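Side-chain contacts in nine-heme cytochrome c (Desulfovibrio desulfuricans, PDB 1OFW), which carries nine c-type hemes for electron transfer and may form part of a transmembrane redox complex that passes electrons to the cytoplasm for sulfate reduction: residues E4-D7 / S8-S12; F35-L38 / I39-K43; K209-K212 / L213-A216. All coordinates share one frame; numbering follows the deposited sequence.

Contact 1: residues E4-D7 / S8-S12. With HEC (heme c), chain C.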
loop_
_atom_site.group_PDB
_atom_site.type_symbol
_atom_site.label_atom_id
_atom_site.label_comp_id
_atom_site.label_asym_id
_atom_site.label_seq_id
_atom_site.Cartn_x
_atom_site.Cartn_y
_atom_site.Cartn_z
ATOM N N GLU A 4 10.888 -19.557 -11.176
ATOM C CA GLU A 4 9.894 -20.403 -11.800
ATOM C C GLU A 4 9.340 -19.811 -13.082
ATOM O O GLU A 4 9.006 -18.625 -13.126
ATOM C CB GLU A 4 8.761 -20.625 -10.802
ATOM C CG GLU A 4 7.531 -21.355 -11.268
ATOM C CD GLU A 4 6.402 -21.360 -10.222
ATOM O OE1 GLU A 4 6.654 -21.048 -9.044
ATOM O OE2 GLU A 4 5.236 -21.667 -10.565
ATOM N N PRO A 5 9.232 -20.585 -14.156
ATOM C CA PRO A 5 8.729 -20.054 -15.445
ATOM C C PRO A 5 7.251 -19.747 -15.367
ATOM O O PRO A 5 6.469 -20.391 -14.662
ATOM C CB PRO A 5 9.030 -21.153 -16.450
ATOM C CG PRO A 5 9.423 -22.343 -15.660
ATOM C CD PRO A 5 9.603 -22.009 -14.217
ATOM N N THR A 6 6.818 -18.720 -16.101
ATOM C CA THR A 6 5.408 -18.398 -16.203
ATOM C C THR A 6 4.662 -19.283 -17.201
ATOM O O THR A 6 5.225 -19.748 -18.202
ATOM C CB THR A 6 5.200 -16.962 -16.713
ATOM O OG1 THR A 6 5.754 -16.870 -18.054
ATOM C CG2 THR A 6 5.879 -15.953 -15.807
ATOM N N ASP A 7 3.367 -19.499 -16.997
ATOM C CA ASP A 7 2.525 -20.081 -18.023
ATOM C C ASP A 7 2.358 -19.136 -19.210
ATOM O O ASP A 7 2.263 -19.615 -20.341
ATOM C CB ASP A 7 1.167 -20.432 -17.449
ATOM C CG ASP A 7 1.267 -21.675 -16.571
ATOM O OD1 ASP A 7 2.302 -22.383 -16.517
ATOM O OD2 ASP A 7 0.232 -21.915 -15.919
ATOM N N SER A 8 2.355 -17.832 -18.976
ATOM C CA SER A 8 2.077 -16.883 -20.047
ATOM C C SER A 8 3.197 -16.752 -21.067
ATOM O O SER A 8 2.910 -16.330 -22.189
ATOM C CB SER A 8 1.829 -15.500 -19.464
ATOM O OG SER A 8 2.820 -15.103 -18.548
ATOM N N GLY A 9 4.432 -17.038 -20.697
ATOM C CA GLY A 9 5.610 -16.804 -21.522
ATOM C C GLY A 9 6.237 -15.454 -21.369
ATOM O O GLY A 9 7.191 -15.038 -21.989
ATOM N N ALA A 10 5.739 -14.562 -20.531
ATOM C CA ALA A 10 6.326 -13.385 -19.947
ATOM C C ALA A 10 7.490 -13.796 -19.068
ATOM O O ALA A 10 7.520 -14.905 -18.537
ATOM C CB ALA A 10 5.368 -12.570 -19.074
ATOM N N PRO A 11 8.482 -12.935 -18.899
ATOM C CA PRO A 11 9.547 -13.268 -17.974
ATOM C C PRO A 11 8.962 -13.351 -16.561
ATOM O O PRO A 11 7.970 -12.704 -16.263
ATOM C CB PRO A 11 10.530 -12.123 -18.132
ATOM C CG PRO A 11 10.178 -11.497 -19.440
ATOM C CD PRO A 11 8.677 -11.633 -19.542
ATOM N N SER A 12 9.553 -14.213 -15.775
ATOM C CA SER A 12 9.054 -14.468 -14.428
ATOM C C SER A 12 9.124 -13.205 -13.610
ATOM O O SER A 12 8.192 -12.876 -12.866
ATOM C CB SER A 12 9.894 -15.594 -13.794
ATOM O OG SER A 12 9.295 -16.017 -12.562
HETATM FE FE HEC C . 2.034 -9.098 -18.556
HETATM C CHA HEC C . 5.074 -7.817 -19.380
HETATM C CHB HEC C . 2.165 -11.229 -21.236
HETATM C CHC HEC C . -0.726 -10.709 -17.408
HETATM C CHD HEC C . 1.612 -6.649 -16.206
HETATM N NA HEC C . 3.340 -9.438 -20.008
HETATM C C1A HEC C . 4.566 -8.832 -20.164
HETATM C C2A HEC C . 5.231 -9.397 -21.333
HETATM C C3A HEC C . 4.417 -10.328 -21.847
HETATM C C4A HEC C . 3.224 -10.373 -21.031
HETATM C CMA HEC C . 4.603 -11.246 -23.074
HETATM C CAA HEC C . 6.604 -8.953 -21.881
HETATM C CBA HEC C . 6.304 -7.879 -22.954
HETATM C CGA HEC C . 7.469 -7.099 -23.500
HETATM O O1A HEC C . 8.498 -6.901 -22.824
HETATM O O2A HEC C . 7.330 -6.669 -24.679
HETATM N NB HEC C . 0.922 -10.613 -19.222
HETATM C C1B HEC C . 1.109 -11.378 -20.374
HETATM C C2B HEC C . 0.031 -12.344 -20.491
HETATM C C3B HEC C . -0.740 -12.246 -19.393
HETATM C C4B HEC C . -0.174 -11.148 -18.601
HETATM C CMB HEC C . -0.124 -13.305 -21.695
HETATM C CAB HEC C . -1.959 -13.048 -18.953
HETATM C CBB HEC C . -1.653 -14.539 -18.766
HETATM N NC HEC C . 0.716 -8.740 -17.112
HETATM C C1C HEC C . -0.351 -9.527 -16.792
HETATM C C2C HEC C . -1.072 -8.948 -15.687
HETATM C C3C HEC C . -0.458 -7.796 -15.369
HETATM C C4C HEC C . 0.679 -7.656 -16.240
HETATM C CMC HEC C . -2.353 -9.552 -15.074
HETATM C CAC HEC C . -0.857 -6.718 -14.355
HETATM C CBC HEC C . -1.027 -7.216 -12.916
HETATM N ND HEC C . 3.092 -7.521 -17.958
HETATM C C1D HEC C . 2.768 -6.618 -16.961
HETATM C C2D HEC C . 3.829 -5.671 -16.800
HETATM C C3D HEC C . 4.837 -6.031 -17.616
HETATM C C4D HEC C . 4.352 -7.183 -18.374
HETATM C CMD HEC C . 3.749 -4.482 -15.798
HETATM C CAD HEC C . 6.229 -5.413 -17.753
HETATM C CBD HEC C . 6.364 -4.476 -18.972
HETATM C CGD HEC C . 7.825 -3.950 -19.047
HETATM O O1D HEC C . 7.922 -2.710 -19.130
HETATM O O2D HEC C . 8.792 -4.727 -19.042
HETATM O O HOH W 1 8.854 -17.256 -17.778
#
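Thr-6 and Gly-9 stand at the two ends of a tight turn, with Thr-6 CA and Gly-9 CA 5.6 Å apart. Asp-7 and Ser-8 between them have the backbone angles of a type I beta turn, and Gly-9 continues with a positive phi of 89°, a conformation in which a side chain would press on the preceding carbonyl. The chain then runs back extended through Ala-10 and Pro-11 to Ser-12, which comes beside Glu-4.

The hydroxyl of Thr-6 faces into this bend, chi1 of 63° placing OG1 between the backbone N and the carbonyl carbon. Thr-6 OG1 accepts from Gly-9 N, the two atoms being 3.0 Å apart. Thr-6 OG1 also donates to Ala-10 O at 2.7 Å, in the carbonyl plane and on a lone pair. Water 1 gives Ala-10 O a second donor, at 2.8 Å from the oxygen, and itself accepts from Thr-6 N. The methyl Thr-6 CG2 turns to the returning chain, 3.8 Å from Ser-12 CA. Farther along, Ser-12 OG ties the open end by donating to Glu-4 O at 2.7 Å.

The outer side of the bend meets heme 1. Ala-10 CB sits 3.6 Å from C4A of the porphyrin, over the same face that His-37 ligates, and Ser-8 CB approaches the substituent carbon CBB at 3.7 Å. Ser-8 OG turns instead to Glu-41 OE1, probably as a hydrogen bond. The result is a surface loop built on a type I turn closed by a threonine side chain, which leads into strand 13-16 and lines the pocket of heme 1.

Contact 2: residues F35-L38 / I39-K43. With HEC (heme c), chain E.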
loop_
_atom_site.group_PDB
_atom_site.type_symbol
_atom_site.label_atom_id
_atom_site.label_comp_id
_atom_site.label_asym_id
_atom_site.label_seq_id
_atom_site.Cartn_x
_atom_site.Cartn_y
_atom_site.Cartn_z
ATOM N N PHE A 35 9.442 -6.069 -11.361
ATOM C CA PHE A 35 8.063 -6.478 -11.358
ATOM C C PHE A 35 8.012 -7.998 -11.414
ATOM O O PHE A 35 8.590 -8.592 -12.325
ATOM C CB PHE A 35 7.341 -5.862 -12.554
ATOM C CG PHE A 35 5.907 -6.322 -12.693
ATOM C CD1 PHE A 35 4.925 -5.894 -11.805
ATOM C CD2 PHE A 35 5.510 -7.190 -13.682
ATOM C CE1 PHE A 35 3.628 -6.288 -11.909
ATOM C CE2 PHE A 35 4.192 -7.574 -13.777
ATOM C CZ PHE A 35 3.220 -7.167 -12.895
ATOM N N ASN A 36 7.344 -8.636 -10.457
ATOM C CA ASN A 36 7.213 -10.084 -10.385
ATOM C C ASN A 36 5.971 -10.516 -11.136
ATOM O O ASN A 36 4.835 -10.546 -10.636
ATOM C CB ASN A 36 7.193 -10.523 -8.905
ATOM C CG ASN A 36 7.440 -12.017 -8.801
ATOM O OD1 ASN A 36 6.918 -12.755 -9.635
ATOM N ND2 ASN A 36 8.203 -12.456 -7.794
ATOM N N HIS A 37 6.172 -10.808 -12.432
ATOM C CA HIS A 37 5.078 -11.137 -13.312
ATOM C C HIS A 37 4.425 -12.450 -12.907
ATOM O O HIS A 37 3.219 -12.617 -13.006
ATOM C CB HIS A 37 5.574 -11.190 -14.771
ATOM C CG HIS A 37 4.486 -11.053 -15.780
ATOM N ND1 HIS A 37 3.574 -12.025 -16.109
ATOM C CD2 HIS A 37 4.117 -9.984 -16.557
ATOM C CE1 HIS A 37 2.734 -11.577 -17.024
ATOM N NE2 HIS A 37 3.040 -10.327 -17.320
ATOM N N LEU A 38 5.265 -13.382 -12.451
ATOM C CA LEU A 38 4.765 -14.700 -12.040
ATOM C C LEU A 38 3.719 -14.538 -10.948
ATOM O O LEU A 38 2.651 -15.145 -11.060
ATOM C CB LEU A 38 5.945 -15.552 -11.597
ATOM C CG LEU A 38 5.602 -16.958 -11.057
ATOM C CD1 LEU A 38 5.289 -17.878 -12.217
ATOM C CD2 LEU A 38 6.700 -17.528 -10.177
ATOM N N ILE A 39 4.056 -13.720 -9.944
ATOM C CA ILE A 39 3.099 -13.569 -8.828
ATOM C C ILE A 39 1.828 -12.942 -9.314
ATOM O O ILE A 39 0.701 -13.352 -8.969
ATOM C CB ILE A 39 3.750 -12.779 -7.670
ATOM C CG1 ILE A 39 4.642 -13.720 -6.838
ATOM C CG2 ILE A 39 2.764 -12.024 -6.824
ATOM C CD1 ILE A 39 5.606 -12.963 -5.934
ATOM N N HIS A 40 1.972 -11.913 -10.154
ATOM C CA HIS A 40 0.788 -11.186 -10.600
ATOM C C HIS A 40 -0.100 -12.013 -11.529
ATOM O O HIS A 40 -1.317 -12.027 -11.381
ATOM C CB HIS A 40 1.208 -9.879 -11.280
ATOM C CG HIS A 40 1.575 -8.800 -10.280
ATOM N ND1 HIS A 40 2.814 -8.699 -9.674
ATOM C CD2 HIS A 40 0.837 -7.764 -9.805
ATOM C CE1 HIS A 40 2.811 -7.654 -8.860
ATOM N NE2 HIS A 40 1.627 -7.066 -8.930
ATOM N N GLU A 41 0.434 -12.770 -12.488
ATOM C CA GLU A 41 -0.436 -13.509 -13.407
ATOM C C GLU A 41 -1.105 -14.658 -12.659
ATOM O O GLU A 41 -2.182 -15.059 -13.105
ATOM C CB GLU A 41 0.338 -13.973 -14.633
ATOM C CG GLU A 41 1.281 -15.156 -14.418
ATOM C CD GLU A 41 1.970 -15.520 -15.737
ATOM O OE1 GLU A 41 2.797 -14.708 -16.206
ATOM O OE2 GLU A 41 1.686 -16.598 -16.314
ATOM N N LYS A 42 -0.505 -15.136 -11.577
ATOM C CA LYS A 42 -1.173 -16.207 -10.836
ATOM C C LYS A 42 -2.369 -15.619 -10.089
ATOM O O LYS A 42 -3.338 -16.350 -9.900
ATOM C CB LYS A 42 -0.247 -16.885 -9.850
ATOM C CG LYS A 42 0.769 -17.811 -10.485
ATOM C CD LYS A 42 1.819 -18.227 -9.471
ATOM C CE LYS A 42 2.670 -19.334 -10.079
ATOM N NZ LYS A 42 3.498 -19.954 -8.999
ATOM N N LYS A 43 -2.351 -14.359 -9.663
ATOM C CA LYS A 43 -3.490 -13.838 -8.919
ATOM C C LYS A 43 -4.537 -13.076 -9.705
ATOM O O LYS A 43 -5.713 -13.031 -9.334
ATOM C CB LYS A 43 -2.897 -12.917 -7.850
ATOM C CG LYS A 43 -3.766 -12.478 -6.711
ATOM C CD LYS A 43 -4.276 -13.674 -5.928
ATOM C CE LYS A 43 -3.905 -13.794 -4.481
ATOM N NZ LYS A 43 -4.893 -14.684 -3.795
HETATM FE FE HEC E . 1.010 -5.517 -7.801
HETATM C CHA HEC E . 1.585 -7.680 -5.274
HETATM C CHB HEC E . 4.226 -4.285 -7.498
HETATM C CHC HEC E . 0.645 -3.841 -10.714
HETATM C CHD HEC E . -2.249 -6.553 -7.969
HETATM N NA HEC E . 2.541 -5.835 -6.558
HETATM C C1A HEC E . 2.605 -6.789 -5.555
HETATM C C2A HEC E . 3.873 -6.659 -4.888
HETATM C C3A HEC E . 4.540 -5.637 -5.425
HETATM C C4A HEC E . 3.755 -5.195 -6.572
HETATM C CMA HEC E . 5.857 -5.032 -4.995
HETATM C CAA HEC E . 4.338 -7.604 -3.753
HETATM C CBA HEC E . 4.709 -9.018 -4.294
HETATM C CGA HEC E . 5.860 -8.860 -5.293
HETATM O O1A HEC E . 6.959 -8.601 -4.810
HETATM O O2A HEC E . 5.575 -8.948 -6.513
HETATM N NB HEC E . 2.197 -4.314 -8.869
HETATM C C1B HEC E . 3.506 -3.919 -8.626
HETATM C C2B HEC E . 3.978 -3.073 -9.701
HETATM C C3B HEC E . 2.964 -2.934 -10.590
HETATM C C4B HEC E . 1.870 -3.725 -10.086
HETATM C CMB HEC E . 5.383 -2.467 -9.737
HETATM C CAB HEC E . 2.855 -2.122 -11.880
HETATM C CBB HEC E . 4.039 -2.344 -12.880
HETATM N NC HEC E . -0.510 -5.235 -9.068
HETATM C C1C HEC E . -0.495 -4.457 -10.227
HETATM C C2C HEC E . -1.827 -4.391 -10.796
HETATM C C3C HEC E . -2.615 -5.164 -10.039
HETATM C C4C HEC E . -1.804 -5.686 -8.963
HETATM C CMC HEC E . -2.144 -3.501 -12.017
HETATM C CAC HEC E . -4.101 -5.454 -10.114
HETATM C CBC HEC E . -4.741 -5.451 -11.525
HETATM N ND HEC E . -0.107 -6.854 -6.819
HETATM C C1D HEC E . -1.432 -7.133 -7.036
HETATM C C2D HEC E . -1.857 -8.169 -6.118
HETATM C C3D HEC E . -0.772 -8.554 -5.431
HETATM C C4D HEC E . 0.327 -7.691 -5.809
HETATM C CMD HEC E . -3.283 -8.695 -6.031
HETATM C CAD HEC E . -0.632 -9.690 -4.409
HETATM C CBD HEC E . -0.493 -11.043 -5.146
HETATM C CGD HEC E . -0.625 -12.236 -4.215
HETATM O O1D HEC E . -0.064 -13.313 -4.520
HETATM O O2D HEC E . -1.303 -12.109 -3.183
#
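His-40 reaches from its helix back past Phe-35 to Asn-36 before ending on the iron of heme 3. His-40 CB is 3.7 Å from Phe-35 CZ. With chi1 at -79°, CG lies anti to the carbonyl carbon, and this brings one imidazole face to the phenyl ring, Phe-35 CE1 sitting over its centre with the two planes inclined at an oblique 34°. Next comes His-40 ND1, which donates to Asn-36 O at 2.9 Å, with the oxygen almost in the imidazole plane although the donor stands above the carbonyl plane. CD2 and CE1 flank the metal, close to the porphyrin nitrogens, and His-40 NE2 binds the iron at 2.0 Å. Together with the iron bond, the bond at ND1 holds the ring's rotation, and it would be expected to make the imidazole a stronger donor to the metal.

Asn-36 O also accepts from His-40 N, so one carbonyl holds both the backbone and the ring of the same residue. The Asn-36 side chain caps the helix: OD1 takes Ile-39 N at 3.0 Å, while ND2 comes 3.2 Å from Ile-39 CD1. His-37, one turn before His-40 and a ligand of heme 1, instead donates from ND1 to a carboxylate, by a bent bond of 2.8 Å to the anti lone pair of Glu-41 OE1; the ring and carboxylate planes are 77° apart. Leu-38 CD1 packs alongside Lys-42 CE at 3.7 Å, and the lysine ammonium pairs with Glu-4.

With His-51 and His-101 as the opposing ligands, this short capped helix serves two bis-histidine hemes, an arrangement characteristic of the cytochrome c3 fold.

Contact 3: residues K209-K212 / L213-A216. With HEC (heme c), chain E.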
loop_
_atom_site.group_PDB
_atom_site.type_symbol
_atom_site.label_atom_id
_atom_site.label_comp_id
_atom_site.label_asym_id
_atom_site.label_seq_id
_atom_site.Cartn_x
_atom_site.Cartn_y
_atom_site.Cartn_z
ATOM N N LYS A 209 -2.124 -12.529 7.218
ATOM C CA LYS A 209 -0.753 -12.964 7.506
ATOM C C LYS A 209 -0.067 -13.545 6.269
ATOM O O LYS A 209 1.166 -13.533 6.186
ATOM C CB LYS A 209 -0.714 -13.962 8.679
ATOM C CG LYS A 209 -1.329 -15.311 8.380
ATOM C CD LYS A 209 -1.426 -16.144 9.667
ATOM C CE LYS A 209 -2.308 -17.359 9.420
ATOM N NZ LYS A 209 -2.696 -18.038 10.686
ATOM N N ASP A 210 -0.791 -14.049 5.287
ATOM C CA ASP A 210 0.028 -14.561 4.164
ATOM C C ASP A 210 -0.089 -13.732 2.904
ATOM O O ASP A 210 0.335 -14.121 1.796
ATOM C CB ASP A 210 -0.421 -16.002 3.951
ATOM C CG ASP A 210 -0.004 -16.868 5.130
ATOM O OD1 ASP A 210 1.176 -16.822 5.550
ATOM O OD2 ASP A 210 -0.889 -17.602 5.617
ATOM N N ASP A 211 -0.673 -12.535 3.013
ATOM C CA ASP A 211 -0.990 -11.715 1.860
ATOM C C ASP A 211 0.242 -11.015 1.328
ATOM O O ASP A 211 0.916 -10.265 2.009
ATOM C CB ASP A 211 -2.086 -10.678 2.149
ATOM C CG ASP A 211 -2.502 -10.024 0.847
ATOM O OD1 ASP A 211 -3.516 -10.470 0.253
ATOM O OD2 ASP A 211 -1.841 -9.073 0.394
ATOM N N LYS A 212 0.581 -11.285 0.055
ATOM C CA LYS A 212 1.853 -10.839 -0.436
ATOM C C LYS A 212 1.898 -9.336 -0.652
ATOM O O LYS A 212 2.966 -8.713 -0.523
ATOM C CB LYS A 212 2.206 -11.560 -1.751
ATOM C CG LYS A 212 2.519 -13.046 -1.565
ATOM C CD LYS A 212 3.031 -13.679 -2.852
ATOM C CE LYS A 212 3.469 -15.132 -2.623
ATOM N NZ LYS A 212 2.313 -16.012 -2.311
ATOM N N LEU A 213 0.755 -8.789 -1.022
ATOM C CA LEU A 213 0.734 -7.337 -1.217
ATOM C C LEU A 213 0.895 -6.590 0.107
ATOM O O LEU A 213 1.718 -5.659 0.273
ATOM C CB LEU A 213 -0.554 -6.977 -1.958
ATOM C CG LEU A 213 -0.764 -5.498 -2.232
ATOM C CD1 LEU A 213 0.373 -4.890 -3.045
ATOM C CD2 LEU A 213 -2.113 -5.310 -2.917
ATOM N N ALA A 214 0.110 -7.024 1.087
ATOM C CA ALA A 214 0.225 -6.433 2.419
ATOM C C ALA A 214 1.625 -6.589 2.945
ATOM O O ALA A 214 2.228 -5.638 3.467
ATOM C CB ALA A 214 -0.793 -7.073 3.353
ATOM N N GLN A 215 2.184 -7.794 2.850
ATOM C CA GLN A 215 3.520 -8.049 3.377
ATOM C C GLN A 215 4.586 -7.123 2.828
ATOM O O GLN A 215 5.502 -6.658 3.494
ATOM C CB GLN A 215 3.939 -9.500 3.048
ATOM C CG GLN A 215 3.276 -10.540 3.949
ATOM C CD GLN A 215 3.578 -11.947 3.420
ATOM O OE1 GLN A 215 4.072 -12.164 2.317
ATOM N NE2 GLN A 215 3.220 -12.941 4.205
ATOM N N ALA A 216 4.518 -6.820 1.516
ATOM C CA ALA A 216 5.451 -5.945 0.863
ATOM C C ALA A 216 5.377 -4.496 1.295
ATOM O O ALA A 216 6.406 -3.862 1.466
ATOM C CB ALA A 216 5.208 -5.949 -0.660
HETATM FE FE HEC E . 1.010 -5.517 -7.801
HETATM C CHA HEC E . 1.585 -7.680 -5.274
HETATM C CHB HEC E . 4.226 -4.285 -7.498
HETATM C CHC HEC E . 0.645 -3.841 -10.714
HETATM C CHD HEC E . -2.249 -6.553 -7.969
HETATM N NA HEC E . 2.541 -5.835 -6.558
HETATM C C1A HEC E . 2.605 -6.789 -5.555
HETATM C C2A HEC E . 3.873 -6.659 -4.888
HETATM C C3A HEC E . 4.540 -5.637 -5.425
HETATM C C4A HEC E . 3.755 -5.195 -6.572
HETATM C CMA HEC E . 5.857 -5.032 -4.995
HETATM C CAA HEC E . 4.338 -7.604 -3.753
HETATM C CBA HEC E . 4.709 -9.018 -4.294
HETATM C CGA HEC E . 5.860 -8.860 -5.293
HETATM O O1A HEC E . 6.959 -8.601 -4.810
HETATM O O2A HEC E . 5.575 -8.948 -6.513
HETATM N NB HEC E . 2.197 -4.314 -8.869
HETATM C C1B HEC E . 3.506 -3.919 -8.626
HETATM C C2B HEC E . 3.978 -3.073 -9.701
HETATM C C3B HEC E . 2.964 -2.934 -10.590
HETATM C C4B HEC E . 1.870 -3.725 -10.086
HETATM C CMB HEC E . 5.383 -2.467 -9.737
HETATM C CAB HEC E . 2.855 -2.122 -11.880
HETATM C CBB HEC E . 4.039 -2.344 -12.880
HETATM N NC HEC E . -0.510 -5.235 -9.068
HETATM C C1C HEC E . -0.495 -4.457 -10.227
HETATM C C2C HEC E . -1.827 -4.391 -10.796
HETATM C C3C HEC E . -2.615 -5.164 -10.039
HETATM C C4C HEC E . -1.804 -5.686 -8.963
HETATM C CMC HEC E . -2.144 -3.501 -12.017
HETATM C CAC HEC E . -4.101 -5.454 -10.114
HETATM C CBC HEC E . -4.741 -5.451 -11.525
HETATM N ND HEC E . -0.107 -6.854 -6.819
HETATM C C1D HEC E . -1.432 -7.133 -7.036
HETATM C C2D HEC E . -1.857 -8.169 -6.118
HETATM C C3D HEC E . -0.772 -8.554 -5.431
HETATM C C4D HEC E . 0.327 -7.691 -5.809
HETATM C CMD HEC E . -3.283 -8.695 -6.031
HETATM C CAD HEC E . -0.632 -9.690 -4.409
HETATM C CBD HEC E . -0.493 -11.043 -5.146
HETATM C CGD HEC E . -0.625 -12.236 -4.215
HETATM O O1D HEC E . -0.064 -13.313 -4.520
HETATM O O2D HEC E . -1.303 -12.109 -3.183
HETATM O O HOH W 2 3.427 -15.974 4.914
#
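Asp-211 and Gln-215 carry the polar side of this turn, where a loop runs into helix 212-217. Among the direct hydrogen bonds, the first is made by the aspartate. Its chi1 of -171° sets CG anti to the backbone N and brings Asp-211 OD2 in front of the first turn, where it receives Ala-214 N at 2.9 Å. The bond is nearly straight, at 174°, and uses the anti lone pair, the one away from OD1; OD1 itself forms a salt bridge with Arg-108. The backbone of the same residue opens the helical pattern, Gln-215 N giving its hydrogen to Asp-211 O at 2.9 Å, and Ala-216 N follows with Lys-212 O. Asp-211, accepting from Ala-214 N, is thus the N-cap of the helix. The negative charge of Asp-211 probably also interacts favourably with the helix N-terminus.

A second group of bonds, added to the cap, belongs to the amide of Gln-215, which reaches back to the loop. The extended side chain lies over Asp-211 O, with Gln-215 CG only 3.1 Å from that oxygen, and Gln-215 NE2 donates to Lys-209 O at 2.9 Å, tilted out of the carbonyl plane. The same nitrogen donates to water 2, which bridges to Asp-210 OD1.

Contacts with heme 3 make up the last group. Leu-213 CB rests 3.7 Å from CAD, the first carbon of one propionate, while Leu-213 CD1 is 3.8 Å from the meso carbon CHA. Ala-216 CB meets CAA of the other propionate at 3.6 Å. The side chain of Lys-212 makes its nearest approach to the carboxylate through Lys-212 CD, 3.5 Å from O1D; beyond it, the bend at chi4, 68°, turns NZ back toward this propionate.

In the fold
Contact 1 is a surface contact, about 25 Å from the centre of the chain to its own centre; contacts 2 and 3 are both partly buried, with centres about 17 Å and about 10 Å from that point. Contact 1 is a loop bonded mainly by hydroxyls and water, and it rests on the helix of contact 2. Contacts 2 and 3 each cap a helix, one with an asparagine and the other with an aspartate, and belong to the two different cytochrome c3-like parts of the chain. Both meet heme 3: contact 2 supplies an iron ligand, whereas 209-216 covers the propionate side.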